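Local structure of thioredoxin reductase (Streptococcus pyogenes, 5UWY) at residues A23-L28 with E71-E76. The protein probably uses NADPH, through its bound FAD and a redox-active disulfide, to reduce thioredoxin. Sequence-based numbering, arbitrary orientation.
Sequences AARSNL and EKFNVE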
loop_
_atom_site.group_PDB
_atom_site.type_symbol
_atom_site.label_atom_id
_atom_site.label_comp_id
_atom_site.label_asym_id
_atom_site.label_seq_id
_atom_site.Cartn_x
_atom_site.Cartn_y
_atom_site.Cartn_z
ATOM N N ALA A 23 2.917 12.472 -6.647
ATOM C CA ALA A 23 2.431 13.760 -7.132
ATOM C C ALA A 23 3.531 14.535 -7.845
ATOM O O ALA A 23 3.319 15.077 -8.935
ATOM C CB ALA A 23 1.869 14.576 -5.968
ATOM N N ALA A 24 4.719 14.599 -7.238
ATOM C CA ALA A 24 5.823 15.328 -7.852
ATOM C C ALA A 24 6.303 14.634 -9.120
ATOM O O ALA A 24 6.607 15.296 -10.118
ATOM C CB ALA A 24 6.971 15.480 -6.858
ATOM N N ARG A 25 6.374 13.300 -9.097
ATOM C CA ARG A 25 6.783 12.559 -10.286
ATOM C C ARG A 25 5.872 12.854 -11.471
ATOM O O ARG A 25 6.310 12.776 -12.623
ATOM C CB ARG A 25 6.801 11.058 -9.990
ATOM C CG ARG A 25 7.598 10.238 -10.985
ATOM C CD ARG A 25 7.994 8.896 -10.395
ATOM N NE ARG A 25 8.810 8.113 -11.319
ATOM C CZ ARG A 25 8.317 7.302 -12.247
ATOM N NH1 ARG A 25 7.004 7.161 -12.382
ATOM N NH2 ARG A 25 9.135 6.631 -13.046
ATOM N N SER A 26 4.611 13.200 -11.209
ATOM C CA SER A 26 3.676 13.603 -12.250
ATOM C C SER A 26 3.843 15.062 -12.661
ATOM O O SER A 26 2.954 15.602 -13.330
ATOM C CB SER A 26 2.235 13.355 -11.791
ATOM O OG SER A 26 2.137 12.151 -11.049
ATOM N N ASN A 27 4.947 15.701 -12.266
ATOM C CA ASN A 27 5.280 17.070 -12.668
ATOM C C ASN A 27 4.265 18.070 -12.112
ATOM O O ASN A 27 3.640 18.843 -12.844
ATOM C CB ASN A 27 5.387 17.187 -14.193
ATOM C CG ASN A 27 6.577 18.009 -14.633
ATOM O OD1 ASN A 27 7.711 17.745 -14.232
ATOM N ND2 ASN A 27 6.325 19.022 -15.457
ATOM N N LEU A 28 4.115 18.047 -10.790
ATOM C CA LEU A 28 3.244 18.976 -10.085
ATOM C C LEU A 28 4.021 19.659 -8.969
ATOM O O LEU A 28 4.982 19.104 -8.424
ATOM C CB LEU A 28 2.008 18.268 -9.506
ATOM C CG LEU A 28 1.123 17.501 -10.491
ATOM C CD1 LEU A 28 -0.010 16.802 -9.756
ATOM C CD2 LEU A 28 0.580 18.428 -11.567
ATOM N N GLU A 71 14.070 14.770 -3.304
ATOM C CA GLU A 71 14.807 15.933 -3.793
ATOM C C GLU A 71 14.990 15.873 -5.305
ATOM O O GLU A 71 14.909 16.898 -5.991
ATOM C CB GLU A 71 16.163 16.030 -3.091
ATOM N N LYS A 72 15.221 14.672 -5.841
ATOM C CA LYS A 72 15.318 14.493 -7.284
ATOM C C LYS A 72 14.066 14.981 -8.006
ATOM O O LYS A 72 14.153 15.468 -9.139
ATOM C CB LYS A 72 15.584 13.015 -7.590
ATOM C CG LYS A 72 15.109 12.535 -8.947
ATOM C CD LYS A 72 15.107 11.014 -9.013
ATOM C CE LYS A 72 14.376 10.422 -7.817
ATOM N NZ LYS A 72 14.905 9.103 -7.392
ATOM N N PHE A 73 12.901 14.893 -7.360
ATOM C CA PHE A 73 11.627 15.242 -7.982
ATOM C C PHE A 73 11.093 16.608 -7.553
ATOM O O PHE A 73 9.900 16.880 -7.736
ATOM C CB PHE A 73 10.573 14.176 -7.685
ATOM C CG PHE A 73 10.823 12.857 -8.362
ATOM C CD1 PHE A 73 10.933 12.783 -9.739
ATOM C CD2 PHE A 73 10.895 11.685 -7.623
ATOM C CE1 PHE A 73 11.147 11.571 -10.368
ATOM C CE2 PHE A 73 11.098 10.466 -8.251
ATOM C CZ PHE A 73 11.230 10.412 -9.623
ATOM N N ASN A 74 11.939 17.460 -6.970
ATOM C CA ASN A 74 11.590 18.861 -6.682
ATOM C C ASN A 74 10.517 19.002 -5.608
ATOM O O ASN A 74 9.769 19.983 -5.590
ATOM C CB ASN A 74 11.147 19.598 -7.948
ATOM C CG ASN A 74 12.271 20.360 -8.585
ATOM O OD1 ASN A 74 13.046 19.808 -9.365
ATOM N ND2 ASN A 74 12.365 21.646 -8.267
ATOM N N VAL A 75 10.448 18.053 -4.682
ATOM C CA VAL A 75 9.547 18.207 -3.548
ATOM C C VAL A 75 10.137 19.249 -2.612
ATOM O O VAL A 75 11.262 19.093 -2.125
ATOM C CB VAL A 75 9.342 16.875 -2.823
ATOM C CG1 VAL A 75 8.462 17.078 -1.594
ATOM C CG2 VAL A 75 8.729 15.851 -3.766
ATOM N N GLU A 76 9.401 20.331 -2.376
ATOM C CA GLU A 76 9.924 21.362 -1.486
ATOM C C GLU A 76 9.509 21.057 -0.049
ATOM O O GLU A 76 8.325 20.839 0.236
ATOM C CB GLU A 76 9.485 22.763 -1.909
ATOM C CG GLU A 76 9.872 23.843 -0.903
ATOM C CD GLU A 76 11.360 24.177 -0.930
ATOM O OE1 GLU A 76 11.773 25.179 -0.302
ATOM O OE2 GLU A 76 12.124 23.438 -1.584
#
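Ala24, in the last turn of helix 14-25, faces Phe73 with their CA atoms 5.8 Å apart, and no hydrogen bond joins the two backbones. In this Rossmann-type FAD-binding fold, helix 14-25 leads into strand 30-34, while the type I turn from Glu71 to Asn74 continues from the end of helix 59-71 and delivers the chain to edge strand 76-79, which pairs with strand 30-34. The contact therefore packs the C-terminal end of helix 14-25 against the connection between helix 59-71 and strand 76-79. Ala24 suits the centre because its single methyl lets the loop backbone come close: CB meets Phe73 O and also lies 3.6 Å from Val75 CG2. Val75, branched at CB, touches both Ile32 and Ala20. Phe73 spreads its ring along the methylenes of Arg25, whose CG sits over one face, 4.2 Å from the centroid, in a CH-pi contact; the aliphatic part of Lys72 approaches the opposite face. With Arg25 CG anti to the backbone N (chi1 -162°) and the chain extended as far as NE, the two side chains run side by side. Arg25 is long enough to carry its charge to the second subunit: NH1 hydrogen-bonds to backbone O of that subunit's Cys136, part of the probably redox-active Cys133-Cys136 disulfide, and Phe140 of the same subunit makes a cation-pi contact. Its guanidinium stands nearly perpendicular to the Phe73 ring, 89° between planes, with Phe73 CZ at its edge, 3.7 Å from Arg25 NE.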